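Local structure of putative exotoxin (superantigen) (1TY0) at residues F38-S43 against Q68-F73; E133-I138 against F187-D192. The protein is a putative superantigen exotoxin of Streptococcus pyogenes that can use one common surface for T-cell receptor binding and for dimerization. All blocks are in the same frame, centred on the assembly; numbering follows the deposited sequence.

After helix 5-18 at the N terminus, contact 1, in the OB-fold domain, brings F38-S43 against Q68-F73 and closes a loop of 24 intervening residues, tying together two barrel strands that flank strand 28-33. Contact 1 closes before contact 2 opens. In the beta-grasp domain, contact 2 joins E133-I138 of helix 131-146 to F187-D192 and closes a longer loop of 48 residues. The two loops follow in series, neither nesting nor crossing, with centres about 17 Å apart. They still meet directly: the ring of F73, at the end of contact 1, packs on E133, F136 and K137, joining barrel strand to grasp helix.

Contact 1 of 2, residues F38-S43 against Q68-F73; sequences FYIDIS and QKVNIF
With its CG1 branch anti to the carbonyl carbon (chi1 -47°) and CD1 folded back by chi2 of -55°, I40 turns its two branches to different neighbours, CD1 to V70 and CG2 mainly to I72. This is the inside of the OB-fold beta barrel. Strands 37-41 and 69-74 flank strand 28-33 and are not paired with each other, so they meet through side chains alone across the curved sheet. No hydrogen bond joins the two segments, and the closest CA atoms, those of I40 and V70, are 8.3 Å apart.

I72 reaches in with its extended CG1-CD1 arm, which slides past I40 in the opposite direction. The methyl I72 CD1 ends 3.7 Å from I40 CG2 and 3.9 Å from I40 CB, lying alongside the root of the side chain. V70 uses one branch: its CG2 sits 4.0 Å from I40 CD1 and 4.1 Å from I40 CG2, resting against both methyls. At the far end of the contact I42 CG2 adds a looser touch on I72 CD1 at 4.2 Å. All four residues are buried. I30, which touches I40, and V52, against both I42 and I72, continue this apolar barrel core.

At the end of the strand, D41 OD1 and S43 N close an Asx turn that leads into helix 43-46. S43 N meets D41 OD1 from above the carboxylate plane, 63° out of it, while the S43 hydroxyl, which also accepts from F50 N, gives its proton to the syn lone pair of D41 OD1, with OG 2.6 Å from it.

Contact 2 of 2, residues E133-I138 against F187-D192; sequences EFDFKI and FKKYKD
A buried polar contact, a tyrosine-carboxylate hydrogen bond between D135 and Y190, links helix 131-146 of the beta-grasp domain to the 3-10 turn 189-192 that precedes strand 195-197. Y190 OH donates to D135 OD2 over a very short 2.5 Å. The oxygen arrives at the edge of the phenol ring, near its plane, yet the carboxylate itself is turned 68° against the ring, and the two side chains cross at about a right angle. D135 holds its CG anti to the backbone N (chi1 -171°), which sends the carboxylate out from the helix toward the turn. Its other oxygen, OD1, forms a salt bridge with R139 NE one helical turn further on. With OD1 on R139 and OD2 on Y190, the carboxylate is held at both oxygens, which probably limits its rotation.

The Y190 hydroxyl has a second partner in Y18 OH from helix 5-18, so the N-terminal helix joins the same polar cluster. K189 belongs to it as well. Its CG lies over the centre of the Y190 ring, 4.0 Å above the plane, and its CE comes to 3.7 Å from D135 OD2. K189 NZ stays 4.5 Å from that oxygen, beyond a salt bridge; its salt bridge is with D176, and it also bonds to Y18 OH and I186 O. The nearby positive charge probably still steadies the carboxylate. Y190 N bonds to F187 O at 2.8 Å, a backbone bond at the start of the turn.

F134, D135 and I138 touch strand 157-164, and I138 also strand 201-209: a helix laid across a mixed beta sheet, as in the beta-grasp fold of the staphylococcal and streptococcal toxins.

Contact 1 of 2, residues F38-S43 against Q68-F73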
ATOM      1  N   PHE A  38       9.749  14.236 -11.897  1.00 10.63           N
ATOM      2  CA  PHE A  38      10.640  14.598 -10.802  1.00 10.47           C
ATOM      3  C   PHE A  38      11.368  13.287 -10.518  1.00 10.29           C
ATOM      4  O   PHE A  38      10.717  12.248 -10.414  1.00 10.51           O
ATOM      5  CB  PHE A  38       9.877  14.919  -9.510  1.00 11.01           C
ATOM      6  CG  PHE A  38       9.156  16.235  -9.502  1.00 12.39           C
ATOM      7  CD1 PHE A  38       9.797  17.389  -9.063  1.00 13.54           C
ATOM      8  CD2 PHE A  38       7.812  16.306  -9.858  1.00 14.47           C
ATOM      9  CE1 PHE A  38       9.106  18.599  -8.971  1.00 12.15           C
ATOM     10  CE2 PHE A  38       7.113  17.514  -9.771  1.00 11.83           C
ATOM     11  CZ  PHE A  38       7.767  18.659  -9.325  1.00 12.36           C
ATOM     12  N   TYR A  39      12.695  13.307 -10.420  1.00  8.44           N
ATOM     13  CA  TYR A  39      13.422  12.094 -10.053  1.00 11.00           C
ATOM     14  C   TYR A  39      14.028  12.441  -8.707  1.00 11.11           C
ATOM     15  O   TYR A  39      14.992  13.199  -8.624  1.00 11.11           O
ATOM     16  CB  TYR A  39      14.488  11.745 -11.091  1.00 10.21           C
ATOM     17  CG  TYR A  39      13.860  11.166 -12.332  1.00 10.72           C
ATOM     18  CD1 TYR A  39      13.268   9.901 -12.306  1.00 13.21           C
ATOM     19  CD2 TYR A  39      13.769  11.914 -13.502  1.00 14.84           C
ATOM     20  CE1 TYR A  39      12.593   9.401 -13.414  1.00 15.85           C
ATOM     21  CE2 TYR A  39      13.093  11.423 -14.617  1.00 17.09           C
ATOM     22  CZ  TYR A  39      12.506  10.169 -14.564  1.00 18.92           C
ATOM     23  OH  TYR A  39      11.811   9.686 -15.653  1.00 23.41           O
ATOM     24  N   ILE A  40      13.430  11.883  -7.657  1.00 10.49           N
ATOM     25  CA  ILE A  40      13.813  12.164  -6.276  1.00 10.03           C
ATOM     26  C   ILE A  40      14.498  10.999  -5.581  1.00 10.43           C
ATOM     27  O   ILE A  40      14.061   9.852  -5.670  1.00 10.70           O
ATOM     28  CB  ILE A  40      12.562  12.553  -5.444  1.00 10.87           C
ATOM     29  CG1 ILE A  40      11.720  13.590  -6.197  1.00 14.91           C
ATOM     30  CG2 ILE A  40      12.976  13.055  -4.077  1.00 12.10           C
ATOM     31  CD1 ILE A  40      12.457  14.834  -6.608  1.00 22.50           C
ATOM     32  N   ASP A  41      15.570  11.309  -4.868  1.00  9.24           N
ATOM     33  CA  ASP A  41      16.325  10.296  -4.159  1.00 10.02           C
ATOM     34  C   ASP A  41      15.802   9.993  -2.754  1.00 10.78           C
ATOM     35  O   ASP A  41      15.601  10.902  -1.950  1.00 13.29           O
ATOM     36  CB  ASP A  41      17.783  10.733  -4.064  1.00 10.55           C
ATOM     37  CG  ASP A  41      18.671   9.670  -3.453  1.00 14.61           C
ATOM     38  OD1 ASP A  41      18.401   8.477  -3.686  1.00 15.05           O
ATOM     39  OD2 ASP A  41      19.645  10.024  -2.755  1.00 16.01           O
ATOM     40  N   ILE A  42      15.563   8.717  -2.466  1.00 10.87           N
ATOM     41  CA  ILE A  42      15.140   8.322  -1.122  1.00 10.38           C
ATOM     42  C   ILE A  42      16.065   7.206  -0.621  1.00 12.71           C
ATOM     43  O   ILE A  42      15.732   6.467   0.312  1.00 14.63           O
ATOM     44  CB  ILE A  42      13.657   7.848  -1.077  1.00  9.82           C
ATOM     45  CG1 ILE A  42      13.456   6.598  -1.930  1.00  8.40           C
ATOM     46  CG2 ILE A  42      12.749   8.972  -1.554  1.00 12.60           C
ATOM     47  CD1 ILE A  42      12.092   5.961  -1.737  1.00 11.32           C
ATOM     48  N   SER A  43      17.243   7.109  -1.234  1.00 13.03           N
ATOM     49  CA  SER A  43      18.219   6.074  -0.886  1.00 14.41           C
ATOM     50  C   SER A  43      18.571   6.023   0.597  1.00 16.10           C
ATOM     51  O   SER A  43      18.743   4.939   1.160  1.00 16.91           O
ATOM     52  CB  SER A  43      19.509   6.256  -1.700  1.00 16.26           C
ATOM     53  OG  SER A  43      19.263   6.149  -3.093  1.00 15.18           O
ATOM     54  N   GLN A  68      16.901  20.730  -4.851  1.00 17.71           N
ATOM     55  CA  GLN A  68      16.010  21.400  -3.917  1.00 17.51           C
ATOM     56  C   GLN A  68      15.473  20.236  -3.085  1.00 16.65           C
ATOM     57  O   GLN A  68      15.344  19.120  -3.596  1.00 14.92           O
ATOM     58  CB  GLN A  68      14.855  22.065  -4.671  1.00 18.81           C
ATOM     59  CG  GLN A  68      13.823  22.759  -3.798  1.00 21.62           C
ATOM     60  CD  GLN A  68      12.641  23.286  -4.600  1.00 24.53           C
ATOM     61  OE1 GLN A  68      12.720  23.444  -5.824  1.00 19.79           O
ATOM     62  NE2 GLN A  68      11.536  23.573  -3.909  1.00 23.77           N
ATOM     63  N   LYS A  69      15.184  20.482  -1.811  1.00 14.42           N
ATOM     64  CA  LYS A  69      14.644  19.440  -0.949  1.00 15.32           C
ATOM     65  C   LYS A  69      13.126  19.473  -1.045  1.00 14.87           C
ATOM     66  O   LYS A  69      12.514  20.544  -1.042  1.00 13.60           O
ATOM     67  CB  LYS A  69      15.076  19.660   0.504  1.00 17.23           C
ATOM     68  CG  LYS A  69      16.571  19.506   0.741  1.00 19.95           C
ATOM     69  CD  LYS A  69      17.041  18.106   0.386  1.00 22.01           C
ATOM     70  CE  LYS A  69      18.541  17.946   0.617  1.00 24.89           C
ATOM     71  NZ  LYS A  69      19.341  18.851  -0.251  1.00 29.82           N
ATOM     72  N   VAL A  70      12.517  18.299  -1.145  1.00 12.98           N
ATOM     73  CA  VAL A  70      11.069  18.216  -1.246  1.00 11.87           C
ATOM     74  C   VAL A  70      10.501  17.095  -0.399  1.00 11.01           C
ATOM     75  O   VAL A  70      11.224  16.203   0.050  1.00 12.29           O
ATOM     76  CB  VAL A  70      10.614  17.967  -2.705  1.00 13.45           C
ATOM     77  CG1 VAL A  70      11.011  19.142  -3.592  1.00 11.88           C
ATOM     78  CG2 VAL A  70      11.228  16.678  -3.230  1.00 12.59           C
ATOM     79  N   ASN A  71       9.194  17.168  -0.171  1.00 11.79           N
ATOM     80  CA  ASN A  71       8.484  16.135   0.562  1.00 10.70           C
ATOM     81  C   ASN A  71       7.651  15.385  -0.454  1.00 10.58           C
ATOM     82  O   ASN A  71       7.187  15.959  -1.446  1.00 10.85           O
ATOM     83  CB  ASN A  71       7.576  16.741   1.624  1.00 11.93           C
ATOM     84  CG  ASN A  71       8.360  17.401   2.733  1.00 12.28           C
ATOM     85  OD1 ASN A  71       9.417  16.914   3.119  1.00 14.11           O
ATOM     86  ND2 ASN A  71       7.842  18.509   3.258  1.00 16.18           N
ATOM     87  N   ILE A  72       7.459  14.099  -0.199  1.00 10.60           N
ATOM     88  CA  ILE A  72       6.697  13.258  -1.097  1.00  8.88           C
ATOM     89  C   ILE A  72       5.543  12.585  -0.379  1.00  7.78           C
ATOM     90  O   ILE A  72       5.721  12.007   0.695  1.00  9.16           O
ATOM     91  CB  ILE A  72       7.568  12.121  -1.674  1.00 10.55           C
ATOM     92  CG1 ILE A  72       8.752  12.701  -2.443  1.00 12.94           C
ATOM     93  CG2 ILE A  72       6.712  11.208  -2.561  1.00 10.01           C
ATOM     94  CD1 ILE A  72       9.776  11.652  -2.852  1.00 14.63           C
ATOM     95  N   PHE A  73       4.360  12.686  -0.966  1.00  7.41           N
ATOM     96  CA  PHE A  73       3.193  11.985  -0.444  1.00  8.66           C
ATOM     97  C   PHE A  73       2.386  11.655  -1.681  1.00 10.19           C
ATOM     98  O   PHE A  73       1.595  12.472  -2.167  1.00 11.39           O
ATOM     99  CB  PHE A  73       2.341  12.823   0.505  1.00  9.48           C
ATOM    100  CG  PHE A  73       1.361  11.993   1.292  1.00  9.03           C
ATOM    101  CD1 PHE A  73       0.206  11.507   0.690  1.00 10.45           C
ATOM    102  CD2 PHE A  73       1.637  11.624   2.604  1.00 10.56           C
ATOM    103  CE1 PHE A  73      -0.658  10.660   1.384  1.00 10.65           C
ATOM    104  CE2 PHE A  73       0.776  10.777   3.306  1.00 11.28           C
ATOM    105  CZ  PHE A  73      -0.373  10.295   2.690  1.00 13.82           C
TER

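Contact 2 of 2, residues E133-I138 against F187-D192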
ATOM      1  N   GLU A 133      -2.559  14.398  -0.839  1.00  9.94           N
ATOM      2  CA  GLU A 133      -2.407  13.903   0.527  1.00 12.45           C
ATOM      3  C   GLU A 133      -3.692  14.109   1.320  1.00 11.41           C
ATOM      4  O   GLU A 133      -4.151  13.214   2.035  1.00  9.62           O
ATOM      5  CB  GLU A 133      -1.254  14.612   1.242  1.00  9.56           C
ATOM      6  CG  GLU A 133      -1.063  14.118   2.672  1.00 12.02           C
ATOM      7  CD  GLU A 133       0.146  14.717   3.362  1.00 11.82           C
ATOM      8  OE1 GLU A 133       1.043  15.252   2.671  1.00 12.32           O
ATOM      9  OE2 GLU A 133       0.203  14.638   4.609  1.00 11.92           O
ATOM     10  N   PHE A 134      -4.271  15.295   1.195  1.00 12.02           N
ATOM     11  CA  PHE A 134      -5.506  15.595   1.912  1.00 10.37           C
ATOM     12  C   PHE A 134      -6.631  14.670   1.439  1.00 11.91           C
ATOM     13  O   PHE A 134      -7.369  14.107   2.249  1.00 11.29           O
ATOM     14  CB  PHE A 134      -5.899  17.054   1.680  1.00 11.55           C
ATOM     15  CG  PHE A 134      -6.919  17.565   2.654  1.00 15.91           C
ATOM     16  CD1 PHE A 134      -8.257  17.214   2.526  1.00 16.96           C
ATOM     17  CD2 PHE A 134      -6.537  18.382   3.713  1.00 16.62           C
ATOM     18  CE1 PHE A 134      -9.205  17.668   3.438  1.00 17.57           C
ATOM     19  CE2 PHE A 134      -7.478  18.842   4.630  1.00 18.84           C
ATOM     20  CZ  PHE A 134      -8.814  18.481   4.490  1.00 17.53           C
ATOM     21  N   ASP A 135      -6.744  14.508   0.122  1.00 10.09           N
ATOM     22  CA  ASP A 135      -7.780  13.672  -0.475  1.00 11.08           C
ATOM     23  C   ASP A 135      -7.658  12.221  -0.013  1.00 10.29           C
ATOM     24  O   ASP A 135      -8.636  11.607   0.414  1.00 11.71           O
ATOM     25  CB  ASP A 135      -7.689  13.773  -2.006  1.00 10.47           C
ATOM     26  CG  ASP A 135      -8.862  13.120  -2.716  1.00 12.52           C
ATOM     27  OD1 ASP A 135      -9.950  13.013  -2.115  1.00 13.57           O
ATOM     28  OD2 ASP A 135      -8.700  12.735  -3.896  1.00 12.93           O
ATOM     29  N   PHE A 136      -6.454  11.672  -0.090  1.00  8.80           N
ATOM     30  CA  PHE A 136      -6.234  10.297   0.343  1.00  9.08           C
ATOM     31  C   PHE A 136      -6.639  10.092   1.800  1.00  9.31           C
ATOM     32  O   PHE A 136      -7.369   9.156   2.125  1.00 10.29           O
ATOM     33  CB  PHE A 136      -4.762   9.916   0.184  1.00  7.94           C
ATOM     34  CG  PHE A 136      -4.393   8.643   0.890  1.00  9.83           C
ATOM     35  CD1 PHE A 136      -4.784   7.407   0.381  1.00 12.30           C
ATOM     36  CD2 PHE A 136      -3.688   8.686   2.091  1.00 10.81           C
ATOM     37  CE1 PHE A 136      -4.478   6.225   1.064  1.00 13.67           C
ATOM     38  CE2 PHE A 136      -3.380   7.516   2.777  1.00 13.79           C
ATOM     39  CZ  PHE A 136      -3.776   6.283   2.264  1.00 12.30           C
ATOM     40  N   LYS A 137      -6.166  10.972   2.676  1.00 10.11           N
ATOM     41  CA  LYS A 137      -6.469  10.838   4.094  1.00  9.92           C
ATOM     42  C   LYS A 137      -7.945  10.988   4.414  1.00 11.32           C
ATOM     43  O   LYS A 137      -8.485  10.217   5.202  1.00 11.32           O
ATOM     44  CB  LYS A 137      -5.635  11.830   4.906  1.00  9.55           C
ATOM     45  CG  LYS A 137      -4.148  11.501   4.856  1.00 10.00           C
ATOM     46  CD  LYS A 137      -3.297  12.420   5.728  1.00 11.20           C
ATOM     47  CE  LYS A 137      -1.867  11.885   5.778  1.00 10.44           C
ATOM     48  NZ  LYS A 137      -0.924  12.789   6.493  1.00 10.72           N
ATOM     49  N   ILE A 138      -8.604  11.963   3.796  1.00 10.08           N
ATOM     50  CA  ILE A 138     -10.026  12.158   4.046  1.00 15.35           C
ATOM     51  C   ILE A 138     -10.842  10.991   3.491  1.00 13.53           C
ATOM     52  O   ILE A 138     -11.797  10.548   4.123  1.00 13.35           O
ATOM     53  CB  ILE A 138     -10.538  13.486   3.445  1.00 18.09           C
ATOM     54  CG1 ILE A 138     -12.012  13.686   3.814  1.00 24.47           C
ATOM     55  CG2 ILE A 138     -10.365  13.484   1.944  1.00 22.75           C
ATOM     56  CD1 ILE A 138     -12.532  15.067   3.490  1.00 27.16           C
ATOM     57  N   PHE A 187      -5.802   7.880 -10.144  1.00 10.29           N
ATOM     58  CA  PHE A 187      -4.798   8.773  -9.576  1.00  9.78           C
ATOM     59  C   PHE A 187      -4.250   9.813 -10.556  1.00 11.05           C
ATOM     60  O   PHE A 187      -3.594  10.761 -10.140  1.00 10.11           O
ATOM     61  CB  PHE A 187      -3.616   7.968  -9.011  1.00  9.63           C
ATOM     62  CG  PHE A 187      -3.981   7.000  -7.916  1.00 10.17           C
ATOM     63  CD1 PHE A 187      -5.195   7.091  -7.236  1.00 10.68           C
ATOM     64  CD2 PHE A 187      -3.074   6.008  -7.539  1.00  8.78           C
ATOM     65  CE1 PHE A 187      -5.500   6.204  -6.198  1.00 11.45           C
ATOM     66  CE2 PHE A 187      -3.367   5.119  -6.506  1.00 11.73           C
ATOM     67  CZ  PHE A 187      -4.583   5.217  -5.833  1.00 11.70           C
ATOM     68  N   LYS A 188      -4.512   9.645 -11.848  1.00 11.17           N
ATOM     69  CA  LYS A 188      -3.993  10.585 -12.836  1.00 12.73           C
ATOM     70  C   LYS A 188      -4.354  12.034 -12.536  1.00 11.27           C
ATOM     71  O   LYS A 188      -3.616  12.945 -12.896  1.00 10.43           O
ATOM     72  CB  LYS A 188      -4.471  10.204 -14.243  1.00 16.13           C
ATOM     73  CG  LYS A 188      -3.333   9.801 -15.176  1.00 23.58           C
ATOM     74  CD  LYS A 188      -3.850   9.248 -16.494  1.00 27.72           C
ATOM     75  CE  LYS A 188      -2.714   8.980 -17.469  1.00 29.56           C
ATOM     76  NZ  LYS A 188      -1.698   8.037 -16.925  1.00 31.48           N
ATOM     77  N   LYS A 189      -5.485  12.247 -11.872  1.00 11.48           N
ATOM     78  CA  LYS A 189      -5.898  13.607 -11.535  1.00  9.55           C
ATOM     79  C   LYS A 189      -4.829  14.320 -10.712  1.00 10.31           C
ATOM     80  O   LYS A 189      -4.678  15.541 -10.803  1.00 10.85           O
ATOM     81  CB  LYS A 189      -7.225  13.591 -10.760  1.00  9.93           C
ATOM     82  CG  LYS A 189      -7.226  12.717  -9.502  1.00  8.73           C
ATOM     83  CD  LYS A 189      -8.521  12.914  -8.699  1.00 12.26           C
ATOM     84  CE  LYS A 189      -8.607  11.990  -7.491  1.00 11.85           C
ATOM     85  NZ  LYS A 189      -8.978  10.592  -7.841  1.00 11.82           N
ATOM     86  N   TYR A 190      -4.057  13.559  -9.937  1.00 10.52           N
ATOM     87  CA  TYR A 190      -3.035  14.162  -9.093  1.00  8.87           C
ATOM     88  C   TYR A 190      -1.824  14.676  -9.859  1.00 10.08           C
ATOM     89  O   TYR A 190      -0.920  15.253  -9.268  1.00  9.50           O
ATOM     90  CB  TYR A 190      -2.581  13.175  -7.997  1.00  9.41           C
ATOM     91  CG  TYR A 190      -3.704  12.670  -7.109  1.00  8.50           C
ATOM     92  CD1 TYR A 190      -4.601  13.555  -6.515  1.00 10.66           C
ATOM     93  CD2 TYR A 190      -3.860  11.301  -6.853  1.00  8.03           C
ATOM     94  CE1 TYR A 190      -5.629  13.103  -5.691  1.00 10.09           C
ATOM     95  CE2 TYR A 190      -4.891  10.832  -6.024  1.00  9.64           C
ATOM     96  CZ  TYR A 190      -5.771  11.745  -5.448  1.00  9.80           C
ATOM     97  OH  TYR A 190      -6.786  11.307  -4.630  1.00 10.60           O
ATOM     98  N   LYS A 191      -1.798  14.471 -11.171  1.00 10.32           N
ATOM     99  CA  LYS A 191      -0.672  14.959 -11.954  1.00 10.85           C
ATOM    100  C   LYS A 191      -0.619  16.484 -11.949  1.00 11.17           C
ATOM    101  O   LYS A 191       0.419  17.065 -12.261  1.00 14.16           O
ATOM    102  CB  LYS A 191      -0.733  14.439 -13.393  1.00 11.90           C
ATOM    103  CG  LYS A 191      -0.459  12.954 -13.504  1.00 12.57           C
ATOM    104  CD  LYS A 191      -0.477  12.475 -14.949  1.00 14.85           C
ATOM    105  CE  LYS A 191       0.556  13.203 -15.790  1.00 16.74           C
ATOM    106  NZ  LYS A 191       0.685  12.568 -17.136  1.00 16.34           N
ATOM    107  N   ASP A 192      -1.723  17.144 -11.594  1.00 11.82           N
ATOM    108  CA  ASP A 192      -1.689  18.605 -11.548  1.00 13.60           C
ATOM    109  C   ASP A 192      -0.878  19.101 -10.349  1.00 11.37           C
ATOM    110  O   ASP A 192      -0.627  20.300 -10.218  1.00 11.98           O
ATOM    111  CB  ASP A 192      -3.100  19.214 -11.513  1.00 13.90           C
ATOM    112  CG  ASP A 192      -3.927  18.742 -10.334  1.00 13.65           C
ATOM    113  OD1 ASP A 192      -3.350  18.334  -9.308  1.00 12.91           O
ATOM    114  OD2 ASP A 192      -5.174  18.799 -10.433  1.00 15.89           O
TER